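Side-chain contacts in conjugal transfer protein (Escherichia coli, PDB 5I97), which is a VirB8-family inner membrane protein of the pKM101 type IV secretion system, where it is probably part of the channel for conjugative transfer: residues 32-37 / 95-100; 40-45 / 156-161; 70-73 / 78-81. All coordinates share one frame; numbering follows the deposited sequence.

Helix 27-42 and the antiparallel sheet it lies against tie interactions 1 and 2 together. Interaction 1 joins the middle of that helix to the outermost strand 86-98, whereas interaction 2 joins its C-terminal end to strand 151-160, the outermost strand at the other side of the sheet. Their centres are about 14 Å apart, and they meet where Tyr-37 CE2 lies 3.8 Å from Tyr-156 CD1. Interaction 3, a turn leading into the short helix 78-82, is about 15 Å from interaction 2 between centres and touches it through Tyr-44, whose OH is 3.6 Å from Asp-79 CA. Interactions 1 and 3 do not touch; their centres are about 27 Å apart.

Interaction 1: 32-37 / 95-100; sequences FWLTQY and VILDKP
Leu-34 and Leu-97 make one of two methyl-to-methyl touches here, with CD1 of Leu-34 3.7 Å from CD2 of Leu-97 and the two side chains crossing obliquely. Leu-34 is buried and directs its CB toward the strand, a place suited to a branched, wholly apolar residue.

The second touch is between beta-branched residues set about at right angles: Thr-35 CG2 lies 3.6 Å from Val-95 CG2. Thr-35 turns its methyl to the strand because CG2 stands anti to the carbonyl carbon, while OG1 takes the position between the backbone N and that carbon (chi1 53°). The hydroxyl thereby stays with its own helix, hydrogen-bonded to the carbonyl of Lys-31, so threonine can offer carbon to the sheet and still satisfy its oxygen.

Beyond these carbons, Lys-99 NZ forms a salt bridge with Asp-27 at the start of the helix. Leu-34 also packs on Ala-104 and Ile-106 of strand 103-114 and on Met-130 and Tyr-132 of strand 124-134, so that helix 27-42 lies across the sheet of this VirB8 domain, with strand 86-98 at its border.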
loop_
_atom_site.group_PDB
_atom_site.type_symbol
_atom_site.label_atom_id
_atom_site.label_comp_id
_atom_site.label_asym_id
_atom_site.label_seq_id
_atom_site.Cartn_x
_atom_site.Cartn_y
_atom_site.Cartn_z
ATOM N N PHE A 32 3.584 -6.192 -21.032
ATOM C CA PHE A 32 3.681 -6.831 -19.728
ATOM C C PHE A 32 5.114 -6.871 -19.210
ATOM O O PHE A 32 5.376 -6.430 -18.099
ATOM C CB PHE A 32 3.135 -8.254 -19.760
ATOM C CG PHE A 32 3.432 -9.028 -18.504
ATOM C CD1 PHE A 32 2.792 -8.718 -17.315
ATOM C CD2 PHE A 32 4.396 -10.027 -18.499
ATOM C CE1 PHE A 32 3.077 -9.412 -16.158
ATOM C CE2 PHE A 32 4.693 -10.722 -17.342
ATOM C CZ PHE A 32 4.032 -10.418 -16.170
ATOM N N TRP A 33 6.028 -7.412 -20.008
ATOM C CA TRP A 33 7.415 -7.541 -19.590
ATOM C C TRP A 33 8.078 -6.183 -19.439
ATOM O O TRP A 33 8.853 -5.975 -18.516
ATOM C CB TRP A 33 8.213 -8.402 -20.578
ATOM C CG TRP A 33 7.680 -9.786 -20.683
ATOM C CD1 TRP A 33 7.008 -10.321 -21.735
ATOM C CD2 TRP A 33 7.763 -10.820 -19.690
ATOM N NE1 TRP A 33 6.664 -11.618 -21.462
ATOM C CE2 TRP A 33 7.117 -11.949 -20.212
ATOM C CE3 TRP A 33 8.322 -10.895 -18.412
ATOM C CZ2 TRP A 33 7.018 -13.147 -19.504
ATOM C CZ3 TRP A 33 8.219 -12.080 -17.711
ATOM C CH2 TRP A 33 7.575 -13.190 -18.258
ATOM N N LEU A 34 7.752 -5.249 -20.321
ATOM C CA LEU A 34 8.373 -3.942 -20.238
ATOM C C LEU A 34 7.952 -3.203 -18.967
ATOM O O LEU A 34 8.782 -2.588 -18.309
ATOM C CB LEU A 34 8.038 -3.112 -21.464
ATOM C CG LEU A 34 8.772 -3.547 -22.725
ATOM C CD1 LEU A 34 7.982 -3.133 -23.955
ATOM C CD2 LEU A 34 10.184 -3.009 -22.765
ATOM N N THR A 35 6.670 -3.272 -18.619
ATOM C CA THR A 35 6.202 -2.611 -17.418
ATOM C C THR A 35 6.737 -3.338 -16.175
ATOM O O THR A 35 7.051 -2.700 -15.179
ATOM C CB THR A 35 4.649 -2.493 -17.362
ATOM O OG1 THR A 35 4.050 -3.771 -17.559
ATOM C CG2 THR A 35 4.135 -1.540 -18.421
ATOM N N GLN A 36 6.828 -4.664 -16.236
ATOM C CA GLN A 36 7.411 -5.448 -15.145
ATOM C C GLN A 36 8.846 -5.053 -14.892
ATOM O O GLN A 36 9.287 -4.969 -13.757
ATOM C CB GLN A 36 7.377 -6.944 -15.467
ATOM C CG GLN A 36 6.034 -7.586 -15.317
ATOM C CD GLN A 36 5.614 -7.646 -13.884
ATOM O OE1 GLN A 36 4.658 -6.995 -13.488
ATOM N NE2 GLN A 36 6.317 -8.447 -13.093
ATOM N N TYR A 37 9.568 -4.806 -15.969
ATOM C CA TYR A 37 10.964 -4.453 -15.871
ATOM C C TYR A 37 11.107 -3.114 -15.166
ATOM O O TYR A 37 11.912 -2.982 -14.251
ATOM C CB TYR A 37 11.607 -4.419 -17.250
ATOM C CG TYR A 37 13.093 -4.174 -17.243
ATOM C CD1 TYR A 37 13.993 -5.224 -17.130
ATOM C CD2 TYR A 37 13.603 -2.885 -17.342
ATOM C CE1 TYR A 37 15.362 -5.002 -17.128
ATOM C CE2 TYR A 37 14.966 -2.653 -17.346
ATOM C CZ TYR A 37 15.841 -3.712 -17.237
ATOM O OH TYR A 37 17.192 -3.473 -17.236
ATOM N N VAL A 95 2.325 3.457 -22.101
ATOM C CA VAL A 95 3.330 2.674 -22.815
ATOM C C VAL A 95 3.143 2.799 -24.314
ATOM O O VAL A 95 2.080 2.489 -24.835
ATOM C CB VAL A 95 3.264 1.183 -22.438
ATOM C CG1 VAL A 95 4.305 0.385 -23.215
ATOM C CG2 VAL A 95 3.452 1.004 -20.939
ATOM N N ILE A 96 4.173 3.256 -25.010
ATOM C CA ILE A 96 4.112 3.350 -26.455
ATOM C C ILE A 96 5.098 2.367 -27.074
ATOM O O ILE A 96 6.296 2.458 -26.832
ATOM C CB ILE A 96 4.420 4.772 -26.941
ATOM C CG1 ILE A 96 3.436 5.761 -26.314
ATOM C CG2 ILE A 96 4.338 4.858 -28.463
ATOM C CD1 ILE A 96 3.701 7.194 -26.682
ATOM N N LEU A 97 4.583 1.464 -27.908
ATOM C CA LEU A 97 5.386 0.406 -28.500
ATOM C C LEU A 97 5.777 0.709 -29.927
ATOM O O LEU A 97 4.978 1.218 -30.713
ATOM C CB LEU A 97 4.639 -0.934 -28.479
ATOM C CG LEU A 97 4.324 -1.549 -27.118
ATOM C CD1 LEU A 97 3.720 -2.912 -27.286
ATOM C CD2 LEU A 97 5.566 -1.606 -26.252
ATOM N N ASP A 98 7.015 0.371 -30.251
ATOM C CA ASP A 98 7.465 0.302 -31.623
ATOM C C ASP A 98 7.988 -1.116 -31.818
ATOM O O ASP A 98 9.186 -1.363 -31.761
ATOM C CB ASP A 98 8.534 1.351 -31.925
ATOM C CG ASP A 98 8.962 1.346 -33.381
ATOM O OD1 ASP A 98 8.352 0.609 -34.186
ATOM O OD2 ASP A 98 9.904 2.080 -33.735
ATOM N N LYS A 99 7.068 -2.045 -32.047
ATOM C CA LYS A 99 7.390 -3.465 -32.038
ATOM C C LYS A 99 8.414 -3.932 -33.088
ATOM O O LYS A 99 9.261 -4.752 -32.768
ATOM C CB LYS A 99 6.101 -4.266 -32.206
ATOM C CG LYS A 99 5.249 -4.334 -30.957
ATOM C CD LYS A 99 4.074 -5.297 -31.111
ATOM C CE LYS A 99 3.274 -5.053 -32.399
ATOM N NZ LYS A 99 2.784 -3.646 -32.568
ATOM N N PRO A 100 8.374 -3.398 -34.322
ATOM C CA PRO A 100 9.399 -3.853 -35.273
ATOM C C PRO A 100 10.836 -3.519 -34.882
ATOM O O PRO A 100 11.765 -4.183 -35.327
ATOM C CB PRO A 100 9.027 -3.124 -36.561
ATOM C CG PRO A 100 7.580 -2.903 -36.455
ATOM C CD PRO A 100 7.328 -2.614 -35.000
#

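Interaction 2: 40-45 / 156-161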
loop_
_atom_site.group_PDB
_atom_site.type_symbol
_atom_site.label_atom_id
_atom_site.label_comp_id
_atom_site.label_asym_id
_atom_site.label_seq_id
_atom_site.Cartn_x
_atom_site.Cartn_y
_atom_site.Cartn_z
ATOM N N HIS A 40 10.222 -3.471 -11.497
ATOM C CA HIS A 40 11.276 -4.146 -10.755
ATOM C C HIS A 40 12.468 -3.224 -10.530
ATOM O O HIS A 40 13.077 -3.239 -9.465
ATOM C CB HIS A 40 11.763 -5.392 -11.498
ATOM C CG HIS A 40 10.902 -6.604 -11.324
ATOM N ND1 HIS A 40 10.511 -7.075 -10.089
ATOM C CD2 HIS A 40 10.378 -7.460 -12.234
ATOM C CE1 HIS A 40 9.779 -8.163 -10.247
ATOM N NE2 HIS A 40 9.685 -8.418 -11.539
ATOM N N ARG A 41 12.798 -2.431 -11.544
ATOM C CA ARG A 41 14.026 -1.649 -11.527
ATOM C C ARG A 41 13.892 -0.302 -10.819
ATOM O O ARG A 41 14.814 0.129 -10.136
ATOM C CB ARG A 41 14.523 -1.438 -12.955
ATOM C CG ARG A 41 15.732 -0.561 -13.059
ATOM C CD ARG A 41 16.499 -0.798 -14.330
ATOM N NE ARG A 41 17.652 0.089 -14.412
ATOM C CZ ARG A 41 18.662 -0.057 -15.259
ATOM N NH1 ARG A 41 18.689 -1.078 -16.106
ATOM N NH2 ARG A 41 19.653 0.816 -15.253
ATOM N N GLU A 42 12.739 0.343 -10.956
ATOM C CA GLU A 42 12.572 1.694 -10.439
ATOM C C GLU A 42 11.915 1.707 -9.071
ATOM O O GLU A 42 11.876 2.736 -8.409
ATOM C CB GLU A 42 11.755 2.544 -11.417
ATOM C CG GLU A 42 12.390 2.660 -12.784
ATOM C CD GLU A 42 13.760 3.288 -12.730
ATOM O OE1 GLU A 42 13.982 4.152 -11.857
ATOM O OE2 GLU A 42 14.627 2.896 -13.541
ATOM N N SER A 43 11.403 0.564 -8.645
ATOM C CA SER A 43 10.881 0.463 -7.295
ATOM C C SER A 43 12.012 0.224 -6.320
ATOM O O SER A 43 13.084 -0.253 -6.691
ATOM C CB SER A 43 9.874 -0.674 -7.161
ATOM O OG SER A 43 8.803 -0.551 -8.066
ATOM N N TYR A 44 11.766 0.566 -5.066
ATOM C CA TYR A 44 12.628 0.120 -3.991
ATOM C C TYR A 44 11.797 -0.354 -2.813
ATOM O O TYR A 44 11.054 0.413 -2.192
ATOM C CB TYR A 44 13.596 1.204 -3.533
ATOM C CG TYR A 44 14.505 0.667 -2.458
ATOM C CD1 TYR A 44 15.605 -0.114 -2.780
ATOM C CD2 TYR A 44 14.228 0.887 -1.113
ATOM C CE1 TYR A 44 16.415 -0.623 -1.802
ATOM C CE2 TYR A 44 15.035 0.381 -0.135
ATOM C CZ TYR A 44 16.127 -0.376 -0.476
ATOM O OH TYR A 44 16.943 -0.883 0.516
ATOM N N ASP A 45 11.933 -1.635 -2.511
ATOM C CA ASP A 45 11.324 -2.206 -1.333
ATOM C C ASP A 45 12.275 -3.248 -0.774
ATOM O O ASP A 45 12.568 -4.249 -1.440
ATOM C CB ASP A 45 9.963 -2.802 -1.685
ATOM C CG ASP A 45 9.258 -3.388 -0.497
ATOM O OD1 ASP A 45 9.517 -2.936 0.630
ATOM O OD2 ASP A 45 8.406 -4.276 -0.690
ATOM N N TYR A 156 18.549 1.187 -22.002
ATOM C CA TYR A 156 17.677 1.718 -20.978
ATOM C C TYR A 156 18.155 3.071 -20.502
ATOM O O TYR A 156 19.255 3.216 -19.979
ATOM C CB TYR A 156 17.595 0.744 -19.806
ATOM C CG TYR A 156 16.547 1.097 -18.775
ATOM C CD1 TYR A 156 15.219 0.761 -18.973
ATOM C CD2 TYR A 156 16.890 1.745 -17.603
ATOM C CE1 TYR A 156 14.263 1.066 -18.040
ATOM C CE2 TYR A 156 15.942 2.053 -16.661
ATOM C CZ TYR A 156 14.629 1.713 -16.887
ATOM O OH TYR A 156 13.671 2.012 -15.964
ATOM N N ARG A 157 17.332 4.078 -20.709
ATOM C CA ARG A 157 17.645 5.391 -20.196
ATOM C C ARG A 157 16.375 6.075 -19.733
ATOM O O ARG A 157 15.335 6.017 -20.394
ATOM C CB ARG A 157 18.420 6.189 -21.246
ATOM C CG ARG A 157 17.629 6.706 -22.401
ATOM C CD ARG A 157 18.492 7.606 -23.273
ATOM N NE ARG A 157 17.827 7.946 -24.534
ATOM C CZ ARG A 157 17.113 9.047 -24.745
ATOM N NH1 ARG A 157 16.964 9.947 -23.778
ATOM N NH2 ARG A 157 16.553 9.249 -25.934
ATOM N N VAL A 158 16.472 6.698 -18.566
ATOM C CA VAL A 158 15.354 7.374 -17.947
ATOM C C VAL A 158 15.665 8.853 -17.845
ATOM O O VAL A 158 16.788 9.241 -17.560
ATOM C CB VAL A 158 15.048 6.787 -16.556
ATOM C CG1 VAL A 158 13.917 7.547 -15.875
ATOM C CG2 VAL A 158 14.694 5.308 -16.682
ATOM N N ASN A 159 14.656 9.671 -18.099
ATOM C CA ASN A 159 14.763 11.110 -17.985
ATOM C C ASN A 159 13.514 11.633 -17.337
ATOM O O ASN A 159 12.460 11.005 -17.439
ATOM C CB ASN A 159 14.957 11.776 -19.350
ATOM C CG ASN A 159 16.166 11.264 -20.092
ATOM O OD1 ASN A 159 16.053 10.704 -21.178
ATOM N ND2 ASN A 159 17.337 11.488 -19.524
ATOM N N PRO A 160 13.621 12.780 -16.654
ATOM C CA PRO A 160 12.430 13.356 -16.028
ATOM C C PRO A 160 11.461 13.846 -17.094
ATOM O O PRO A 160 11.887 14.049 -18.219
ATOM C CB PRO A 160 12.989 14.531 -15.219
ATOM C CG PRO A 160 14.449 14.228 -15.053
ATOM C CD PRO A 160 14.848 13.516 -16.299
ATOM N N GLU A 161 10.216 14.111 -16.716
ATOM C CA GLU A 161 9.198 14.609 -17.637
ATOM C C GLU A 161 9.082 16.122 -17.530
ATOM O O GLU A 161 9.173 16.670 -16.431
ATOM C CB GLU A 161 7.835 13.981 -17.332
ATOM C CG GLU A 161 6.729 14.389 -18.306
ATOM C CD GLU A 161 6.529 13.419 -19.434
ATOM O OE1 GLU A 161 6.772 12.218 -19.229
ATOM O OE2 GLU A 161 6.141 13.850 -20.534
#
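Tyr-156 leaves strand 151-160 with its CB directed toward the end of helix 27-42 and meets two successive helix residues, Arg-41 along the ring and Glu-42 at the hydroxyl. Its CG stands anti to the backbone N, which carries the ring out to the helix. CG comes near Arg-41 NH1, and the next atom, CD2, sits over the centre of the guanidinium face, 3.4 Å from Arg-41 CZ. Farther along, CE2 approaches Arg-41 NE at 3.4 Å; the guanidinium and ring planes are 30° apart. CE2 and CZ both lie near Glu-42 OE2, and CZ is also near Arg-41 CD. Arginine suits this place because its extended chain lays a flat group alongside the ring, while NH1 is hydrogen-bonded to Tyr-37 OH and so held in position.

The surrounding fold is that of the VirB8 family, in the NTF2 clan: a long helix lies against a curved antiparallel sheet, and this contact fastens the helix's C-terminal end to the sheet's last strand. Tyr-37, one helical turn before Arg-41, meets the Tyr-156 ring edge-to-face, and Tyr-156 also packs on Met-130 of strand 124-134.

At the tip, Tyr-156 OH donates a 2.8 Å hydrogen bond to Glu-42 OE2. The carboxylate lies at the ring's edge, its plane turned 17° from the ring, and OE2 receives the bond on its anti side, 25° out of the carboxylate plane. A bend at chi2 folds the glutamate chain, and Glu-42 CG also lies 3.5 Å from Tyr-156 OH. A phenylalanine here would probably leave Glu-42 OE2 without its donor and the carboxylate freer to turn. Val-158, two residues along the same side of the strand, brings CG2 to 4.0 Å from Glu-42 OE2.

Interaction 3: 70-73 / 78-81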
loop_
_atom_site.group_PDB
_atom_site.type_symbol
_atom_site.label_atom_id
_atom_site.label_comp_id
_atom_site.label_asym_id
_atom_site.label_seq_id
_atom_site.Cartn_x
_atom_site.Cartn_y
_atom_site.Cartn_z
ATOM N N SER A 70 25.607 -1.878 -10.593
ATOM C CA SER A 70 26.657 -1.019 -10.084
ATOM C C SER A 70 26.285 -0.360 -8.753
ATOM O O SER A 70 27.087 -0.323 -7.828
ATOM C CB SER A 70 26.997 0.038 -11.135
ATOM O OG SER A 70 27.745 1.097 -10.578
ATOM N N LYS A 71 25.064 0.156 -8.671
ATOM C CA LYS A 71 24.590 0.866 -7.487
ATOM C C LYS A 71 24.450 -0.042 -6.266
ATOM O O LYS A 71 24.294 0.451 -5.150
ATOM C CB LYS A 71 23.262 1.569 -7.776
ATOM C CG LYS A 71 22.193 0.694 -8.382
ATOM C CD LYS A 71 21.021 1.519 -8.888
ATOM C CE LYS A 71 20.783 2.756 -8.035
ATOM N NZ LYS A 71 19.691 3.630 -8.564
ATOM N N PHE A 72 24.497 -1.357 -6.477
ATOM C CA PHE A 72 24.254 -2.320 -5.406
ATOM C C PHE A 72 25.550 -2.919 -4.908
ATOM O O PHE A 72 25.562 -3.824 -4.079
ATOM C CB PHE A 72 23.325 -3.445 -5.871
ATOM C CG PHE A 72 21.925 -2.999 -6.146
ATOM C CD1 PHE A 72 21.016 -2.881 -5.113
ATOM C CD2 PHE A 72 21.519 -2.699 -7.427
ATOM C CE1 PHE A 72 19.738 -2.457 -5.351
ATOM C CE2 PHE A 72 20.240 -2.282 -7.671
ATOM C CZ PHE A 72 19.346 -2.165 -6.634
ATOM N N LYS A 73 26.666 -2.374 -5.392
ATOM C CA LYS A 73 28.003 -2.925 -5.137
ATOM C C LYS A 73 28.867 -2.069 -4.200
ATOM O O LYS A 73 28.811 -0.840 -4.240
ATOM C CB LYS A 73 28.742 -3.159 -6.457
ATOM C CG LYS A 73 28.312 -4.416 -7.196
ATOM C CD LYS A 73 29.321 -4.800 -8.266
ATOM C CE LYS A 73 29.722 -3.598 -9.104
ATOM N NZ LYS A 73 31.193 -3.548 -9.336
ATOM N N LEU A 78 23.160 0.139 -2.499
ATOM C CA LEU A 78 21.895 0.798 -2.198
ATOM C C LEU A 78 21.153 0.136 -1.045
ATOM O O LEU A 78 20.715 0.813 -0.123
ATOM C CB LEU A 78 20.999 0.813 -3.442
ATOM C CG LEU A 78 19.722 1.648 -3.349
ATOM C CD1 LEU A 78 20.057 3.126 -3.258
ATOM C CD2 LEU A 78 18.772 1.376 -4.507
ATOM N N ASP A 79 21.042 -1.185 -1.081
ATOM C CA ASP A 79 20.309 -1.886 -0.037
ATOM C C ASP A 79 21.064 -1.857 1.296
ATOM O O ASP A 79 20.453 -1.938 2.362
ATOM C CB ASP A 79 20.012 -3.335 -0.446
ATOM C CG ASP A 79 21.257 -4.117 -0.773
ATOM O OD1 ASP A 79 22.113 -3.612 -1.529
ATOM O OD2 ASP A 79 21.397 -5.239 -0.248
ATOM N N LYS A 80 22.386 -1.727 1.241
ATOM C CA LYS A 80 23.158 -1.689 2.469
ATOM C C LYS A 80 23.043 -0.330 3.127
ATOM O O LYS A 80 23.128 -0.231 4.340
ATOM C CB LYS A 80 24.634 -2.018 2.211
ATOM C CG LYS A 80 24.872 -3.377 1.589
ATOM C CD LYS A 80 26.359 -3.663 1.429
ATOM C CE LYS A 80 26.596 -4.996 0.734
ATOM N NZ LYS A 80 26.174 -4.978 -0.699
ATOM N N VAL A 81 22.782 0.702 2.337
ATOM C CA VAL A 81 22.672 2.037 2.887
ATOM C C VAL A 81 21.232 2.332 3.296
ATOM O O VAL A 81 20.984 2.737 4.424
ATOM C CB VAL A 81 23.129 3.106 1.876
ATOM C CG1 VAL A 81 22.822 4.499 2.405
ATOM C CG2 VAL A 81 24.603 2.965 1.575
#
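Lys-71 O and Leu-78 N are joined by the hydrogen bond that closes this short loop, 2.9 Å long with an angle of 145° at the hydrogen. Because Leu-78 stands at the start of helix 78-82, where a backbone N-H has no earlier turn of its own helix to bond to, the carbonyl of Lys-71 supplies the acceptor.

Apolar packing follows beside it. Phe-72 and Leu-78 cross at a slant, the CE1 of Phe-72 lying 4.0 Å from Leu-78 CB, and CD2 of the leucine reaches the same ring carbon and approaches CZ. Leu-78 swings its CG to the far side from the backbone N (chi1 -171°) and brings its CD2 methyl to the ring; a branched aliphatic residue can lay CB and a methyl against a flat ring. The aliphatic part of Lys-71 adds a looser touch, its CE 4.3 Å from Leu-78 CD2.

In the fold this is the loop between helix 62-69 and the short helix 78-82, at the surface of the VirB8 domain. Phe-72 meets Tyr-53 edge-to-face and also the ring of Tyr-68, while Leu-78 and Asp-79 both touch Tyr-44.

Charged groups complete the contact. Asp-79 OD1 comes to the edge of the Phe-72 ring, 3.8 Å from CD1 and in the plane of the ring, where the slightly positive hydrogens of an aromatic edge would probably suit a carboxylate oxygen. The long chain of Lys-80 bends at its last torsion (chi4 68°), placing NZ 3.6 Å from Phe-72 O.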